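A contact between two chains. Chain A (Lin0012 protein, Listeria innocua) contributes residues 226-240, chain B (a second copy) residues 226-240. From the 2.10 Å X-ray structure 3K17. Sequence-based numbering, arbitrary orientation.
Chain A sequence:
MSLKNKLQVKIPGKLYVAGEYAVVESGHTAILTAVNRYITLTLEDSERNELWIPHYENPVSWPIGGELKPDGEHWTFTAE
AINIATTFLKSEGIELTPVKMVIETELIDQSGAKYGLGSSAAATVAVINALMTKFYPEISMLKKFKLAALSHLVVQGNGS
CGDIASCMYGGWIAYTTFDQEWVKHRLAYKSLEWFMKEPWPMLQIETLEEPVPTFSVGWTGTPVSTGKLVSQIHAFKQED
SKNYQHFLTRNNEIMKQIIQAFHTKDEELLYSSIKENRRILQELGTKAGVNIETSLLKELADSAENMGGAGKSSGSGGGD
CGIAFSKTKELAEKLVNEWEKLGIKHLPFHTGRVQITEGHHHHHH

Chain A (226-240) TGKLVSQIHAFKQED
Chain B, residues 226-240: TGKLVSQIHAFKQED

Two copies of one helix pack almost antiparallel: the chain A helix, which runs to A:Glu239, and the chain B helix from B:Gly227 to B:Glu239 cross at -161°, with axes 8.5 Å apart at closest approach. Both have helical phi/psi and i to i+4 hydrogen bonds, as in A:Ser231 N to A:Gly227 O at 2.8 Å. The CA register is reciprocal: A:Lys228 CA lies 5.2 Å from B:Gln238 CA, A:Ser231 CA 4.9 Å from B:Ala235 CA, A:Ala235 CA 4.9 Å from B:Ser231 CA, and A:Gln238 CA 5.1 Å from B:Lys228 CA. Small residues at the two central pairings accompany this close approach, which buries 631 Å² in total.

Along chain A, A:Gly227 brings bare backbone near B:Gln238. A:Lys228 (t, t, p, t) sets its CA 3.9 Å from B:Gln238 CB, and its NZ forms a long salt bridge with B:Glu239 OE2 at 3.8 Å. A:Ser231 (p) points its CB toward chain B; its OG lies 3.5 Å from B:Gln238 CG and 3.6 Å from B:Ala235 CA, yet stays within 3.1 Å of A:Gly227 O, so its polarity can be met inside its own helix. A:Gln232 (m, t) starts away from chain B, but its end returns. A:His234 (t, chi2 71°) brings CD2 within 4.2 Å of B:Ser231 CB. A:Ala235 points toward the partner helix, its CB 4.4 Å from B:Ala235 CB in an apolar contact and 3.8 Å from B:Ser231 OG.

A:Gln238 (m, m) folds its CG to 3.6 Å from B:Ser231 OG. Its backbone O accepts the cross-chain hydrogen bond from B:Lys228 NZ at 3.0 Å; B:Lys228 adopts t, t, m, p. The same ammonium makes a long salt bridge, B:Lys228 NZ to A:Glu239 OE1 at 4.0 Å, with A:Glu239 at t, p. A:Asp240 leaves helical phi/psi (-164/77) and points away.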

# COMPACT_ATOMS: atom_id res chain seq x y z
N THR A 226 -18.50 14.58 -18.55
CA THR A 226 -19.55 15.07 -17.66
C THR A 226 -19.06 15.49 -16.28
O THR A 226 -19.39 16.58 -15.81
CB THR A 226 -20.64 14.01 -17.47
OG1 THR A 226 -21.15 13.62 -18.75
CG2 THR A 226 -21.78 14.57 -16.63
N GLY A 227 -18.28 14.62 -15.65
CA GLY A 227 -17.77 14.90 -14.32
C GLY A 227 -17.38 16.35 -14.11
O GLY A 227 -17.90 17.02 -13.22
N LYS A 228 -16.47 16.83 -14.95
CA LYS A 228 -15.99 18.20 -14.86
C LYS A 228 -17.12 19.23 -14.80
O LYS A 228 -17.11 20.11 -13.95
CB LYS A 228 -15.07 18.51 -16.04
CG LYS A 228 -14.08 19.62 -15.77
CD LYS A 228 -13.48 20.15 -17.05
CE LYS A 228 -14.51 20.94 -17.85
NZ LYS A 228 -13.95 21.48 -19.12
N LEU A 229 -18.09 19.10 -15.70
CA LEU A 229 -19.21 20.04 -15.74
C LEU A 229 -20.13 19.93 -14.54
O LEU A 229 -20.51 20.94 -13.95
CB LEU A 229 -20.03 19.84 -17.02
CG LEU A 229 -19.44 20.44 -18.30
CD1 LEU A 229 -18.14 19.72 -18.65
CD2 LEU A 229 -20.44 20.31 -19.43
N VAL A 230 -20.50 18.71 -14.17
CA VAL A 230 -21.37 18.51 -13.02
C VAL A 230 -20.73 19.02 -11.74
O VAL A 230 -21.37 19.71 -10.95
CB VAL A 230 -21.72 17.01 -12.85
CG1 VAL A 230 -22.56 16.82 -11.60
CG2 VAL A 230 -22.47 16.52 -14.07
N SER A 231 -19.45 18.69 -11.53
CA SER A 231 -18.75 19.12 -10.33
C SER A 231 -18.67 20.65 -10.28
O SER A 231 -18.80 21.25 -9.21
CB SER A 231 -17.35 18.52 -10.27
OG SER A 231 -16.52 19.03 -11.31
N GLN A 232 -18.46 21.27 -11.43
CA GLN A 232 -18.38 22.72 -11.48
C GLN A 232 -19.71 23.35 -11.08
O GLN A 232 -19.75 24.30 -10.30
CB GLN A 232 -17.98 23.19 -12.89
CG GLN A 232 -16.57 22.78 -13.30
CD GLN A 232 -16.22 23.19 -14.72
OE1 GLN A 232 -16.95 22.88 -15.67
NE2 GLN A 232 -15.10 23.88 -14.88
N ILE A 233 -20.81 22.79 -11.60
CA ILE A 233 -22.14 23.30 -11.28
C ILE A 233 -22.49 23.10 -9.81
O ILE A 233 -23.05 23.99 -9.17
CB ILE A 233 -23.23 22.64 -12.17
CG1 ILE A 233 -23.00 23.00 -13.64
CG2 ILE A 233 -24.62 23.13 -11.74
CD1 ILE A 233 -23.08 24.49 -13.93
N HIS A 234 -22.18 21.93 -9.27
CA HIS A 234 -22.47 21.66 -7.87
C HIS A 234 -21.75 22.67 -6.99
O HIS A 234 -22.30 23.15 -6.00
CB HIS A 234 -22.03 20.25 -7.49
CG HIS A 234 -22.35 19.89 -6.07
ND1 HIS A 234 -23.64 19.67 -5.63
CD2 HIS A 234 -21.56 19.76 -4.98
CE1 HIS A 234 -23.62 19.42 -4.33
NE2 HIS A 234 -22.37 19.46 -3.91
N ALA A 235 -20.51 22.99 -7.36
CA ALA A 235 -19.73 23.95 -6.61
C ALA A 235 -20.35 25.33 -6.75
O ALA A 235 -20.41 26.10 -5.80
CB ALA A 235 -18.29 23.97 -7.11
N PHE A 236 -20.82 25.63 -7.96
CA PHE A 236 -21.46 26.92 -8.22
C PHE A 236 -22.65 27.06 -7.28
O PHE A 236 -22.91 28.14 -6.75
CB PHE A 236 -21.95 26.99 -9.67
CG PHE A 236 -22.78 28.20 -9.96
CD1 PHE A 236 -22.22 29.47 -9.93
CD2 PHE A 236 -24.14 28.07 -10.23
CE1 PHE A 236 -22.99 30.60 -10.17
CE2 PHE A 236 -24.93 29.20 -10.47
CZ PHE A 236 -24.35 30.47 -10.44
N LYS A 237 -23.37 25.97 -7.09
CA LYS A 237 -24.53 25.95 -6.21
C LYS A 237 -24.15 26.40 -4.79
O LYS A 237 -24.93 27.05 -4.11
CB LYS A 237 -25.11 24.53 -6.17
CG LYS A 237 -26.27 24.34 -5.21
CD LYS A 237 -26.77 22.91 -5.24
CE LYS A 237 -27.89 22.69 -4.23
NZ LYS A 237 -28.39 21.29 -4.24
N GLN A 238 -22.93 26.05 -4.37
CA GLN A 238 -22.45 26.41 -3.04
C GLN A 238 -21.82 27.81 -3.04
O GLN A 238 -21.88 28.53 -2.05
CB GLN A 238 -21.39 25.40 -2.58
CG GLN A 238 -21.74 23.95 -2.89
CD GLN A 238 -22.93 23.44 -2.09
OE1 GLN A 238 -23.41 22.33 -2.32
NE2 GLN A 238 -23.41 24.25 -1.15
N GLU A 239 -21.23 28.17 -4.17
CA GLU A 239 -20.57 29.46 -4.35
C GLU A 239 -21.54 30.59 -4.69
O GLU A 239 -21.18 31.76 -4.63
CB GLU A 239 -19.51 29.32 -5.46
CG GLU A 239 -18.96 30.63 -6.03
CD GLU A 239 -18.01 31.34 -5.09
OE1 GLU A 239 -18.45 31.77 -4.00
OE2 GLU A 239 -16.82 31.48 -5.44
N ASP A 240 -22.78 30.24 -5.03
CA ASP A 240 -23.78 31.24 -5.40
C ASP A 240 -25.18 30.63 -5.37
O ASP A 240 -25.75 30.32 -6.41
CB ASP A 240 -23.48 31.77 -6.80
CG ASP A 240 -24.22 33.05 -7.12
OD1 ASP A 240 -25.42 33.15 -6.78
OD2 ASP A 240 -23.60 33.96 -7.72
N THR B 226 -17.53 25.95 4.45
CA THR B 226 -16.92 24.62 4.39
C THR B 226 -17.34 23.91 3.11
O THR B 226 -16.49 23.51 2.31
CB THR B 226 -17.33 23.76 5.61
OG1 THR B 226 -16.99 24.44 6.82
CG2 THR B 226 -16.62 22.41 5.57
N GLY B 227 -18.65 23.76 2.92
CA GLY B 227 -19.15 23.11 1.73
C GLY B 227 -18.56 23.75 0.49
O GLY B 227 -18.15 23.06 -0.45
N LYS B 228 -18.50 25.08 0.49
CA LYS B 228 -17.94 25.81 -0.64
C LYS B 228 -16.54 25.30 -0.96
O LYS B 228 -16.21 25.05 -2.12
CB LYS B 228 -17.88 27.31 -0.32
CG LYS B 228 -17.03 28.11 -1.29
CD LYS B 228 -17.00 29.59 -0.93
CE LYS B 228 -18.28 30.30 -1.35
NZ LYS B 228 -19.50 29.70 -0.75
N LEU B 229 -15.73 25.12 0.08
CA LEU B 229 -14.36 24.65 -0.09
C LEU B 229 -14.26 23.19 -0.54
O LEU B 229 -13.51 22.87 -1.46
CB LEU B 229 -13.57 24.83 1.22
CG LEU B 229 -13.19 26.25 1.62
CD1 LEU B 229 -14.44 27.07 1.93
CD2 LEU B 229 -12.28 26.20 2.84
N VAL B 230 -15.01 22.31 0.11
CA VAL B 230 -14.98 20.90 -0.24
C VAL B 230 -15.48 20.65 -1.66
O VAL B 230 -15.00 19.74 -2.34
CB VAL B 230 -15.82 20.07 0.75
CG1 VAL B 230 -15.67 18.58 0.45
CG2 VAL B 230 -15.38 20.37 2.18
N SER B 231 -16.45 21.45 -2.11
CA SER B 231 -16.99 21.30 -3.46
C SER B 231 -16.02 21.86 -4.48
O SER B 231 -15.86 21.30 -5.57
CB SER B 231 -18.34 22.01 -3.57
OG SER B 231 -18.22 23.40 -3.33
N GLN B 232 -15.38 22.98 -4.14
CA GLN B 232 -14.40 23.61 -5.02
C GLN B 232 -13.24 22.66 -5.30
O GLN B 232 -12.87 22.46 -6.46
CB GLN B 232 -13.85 24.87 -4.37
CG GLN B 232 -14.80 26.05 -4.35
CD GLN B 232 -14.32 27.14 -3.41
OE1 GLN B 232 -14.35 26.98 -2.19
NE2 GLN B 232 -13.87 28.26 -3.98
N ILE B 233 -12.67 22.09 -4.25
CA ILE B 233 -11.55 21.17 -4.39
C ILE B 233 -11.95 19.95 -5.21
O ILE B 233 -11.19 19.48 -6.05
CB ILE B 233 -11.02 20.70 -3.02
CG1 ILE B 233 -10.48 21.89 -2.23
CG2 ILE B 233 -9.92 19.66 -3.20
CD1 ILE B 233 -9.34 22.61 -2.93
N HIS B 234 -13.15 19.44 -4.95
CA HIS B 234 -13.65 18.29 -5.68
C HIS B 234 -13.72 18.64 -7.16
O HIS B 234 -13.41 17.82 -8.03
CB HIS B 234 -15.03 17.89 -5.17
CG HIS B 234 -15.61 16.70 -5.87
ND1 HIS B 234 -15.06 15.44 -5.77
CD2 HIS B 234 -16.67 16.58 -6.70
CE1 HIS B 234 -15.75 14.60 -6.52
NE2 HIS B 234 -16.73 15.27 -7.10
N ALA B 235 -14.14 19.86 -7.45
CA ALA B 235 -14.25 20.34 -8.82
C ALA B 235 -12.86 20.47 -9.42
O ALA B 235 -12.64 20.13 -10.58
CB ALA B 235 -14.97 21.68 -8.85
N PHE B 236 -11.92 20.96 -8.60
CA PHE B 236 -10.55 21.13 -9.04
C PHE B 236 -9.94 19.80 -9.45
O PHE B 236 -9.22 19.71 -10.44
CB PHE B 236 -9.71 21.74 -7.91
CG PHE B 236 -8.25 21.87 -8.23
CD1 PHE B 236 -7.81 22.80 -9.17
CD2 PHE B 236 -7.32 21.06 -7.60
CE1 PHE B 236 -6.46 22.94 -9.46
CE2 PHE B 236 -5.96 21.18 -7.89
CZ PHE B 236 -5.53 22.13 -8.82
N LYS B 237 -10.24 18.76 -8.68
CA LYS B 237 -9.72 17.43 -8.97
C LYS B 237 -10.03 17.04 -10.42
O LYS B 237 -9.25 16.33 -11.06
CB LYS B 237 -10.33 16.39 -8.02
CG LYS B 237 -9.93 14.96 -8.35
CD LYS B 237 -10.58 13.93 -7.42
CE LYS B 237 -10.12 12.52 -7.78
NZ LYS B 237 -10.75 11.46 -6.93
N GLN B 238 -11.16 17.50 -10.93
CA GLN B 238 -11.60 17.20 -12.28
C GLN B 238 -10.95 18.12 -13.31
O GLN B 238 -10.40 17.66 -14.31
CB GLN B 238 -13.12 17.36 -12.38
CG GLN B 238 -13.88 16.69 -11.26
CD GLN B 238 -13.73 15.19 -11.29
OE1 GLN B 238 -13.80 14.54 -10.25
NE2 GLN B 238 -13.55 14.64 -12.48
N GLU B 239 -11.03 19.41 -13.06
CA GLU B 239 -10.48 20.44 -13.94
C GLU B 239 -8.96 20.40 -14.12
O GLU B 239 -8.46 20.69 -15.20
CB GLU B 239 -10.92 21.82 -13.43
CG GLU B 239 -10.41 23.01 -14.24
CD GLU B 239 -11.10 23.15 -15.59
OE1 GLU B 239 -10.83 24.16 -16.29
OE2 GLU B 239 -11.90 22.27 -15.96
N ASP B 240 -8.23 20.05 -13.06
CA ASP B 240 -6.77 20.02 -13.11
C ASP B 240 -6.17 18.77 -12.48
O ASP B 240 -5.55 18.82 -11.41
CB ASP B 240 -6.22 21.26 -12.41
CG ASP B 240 -4.75 21.48 -12.68
OD1 ASP B 240 -4.07 20.53 -13.12
OD2 ASP B 240 -4.26 22.61 -12.44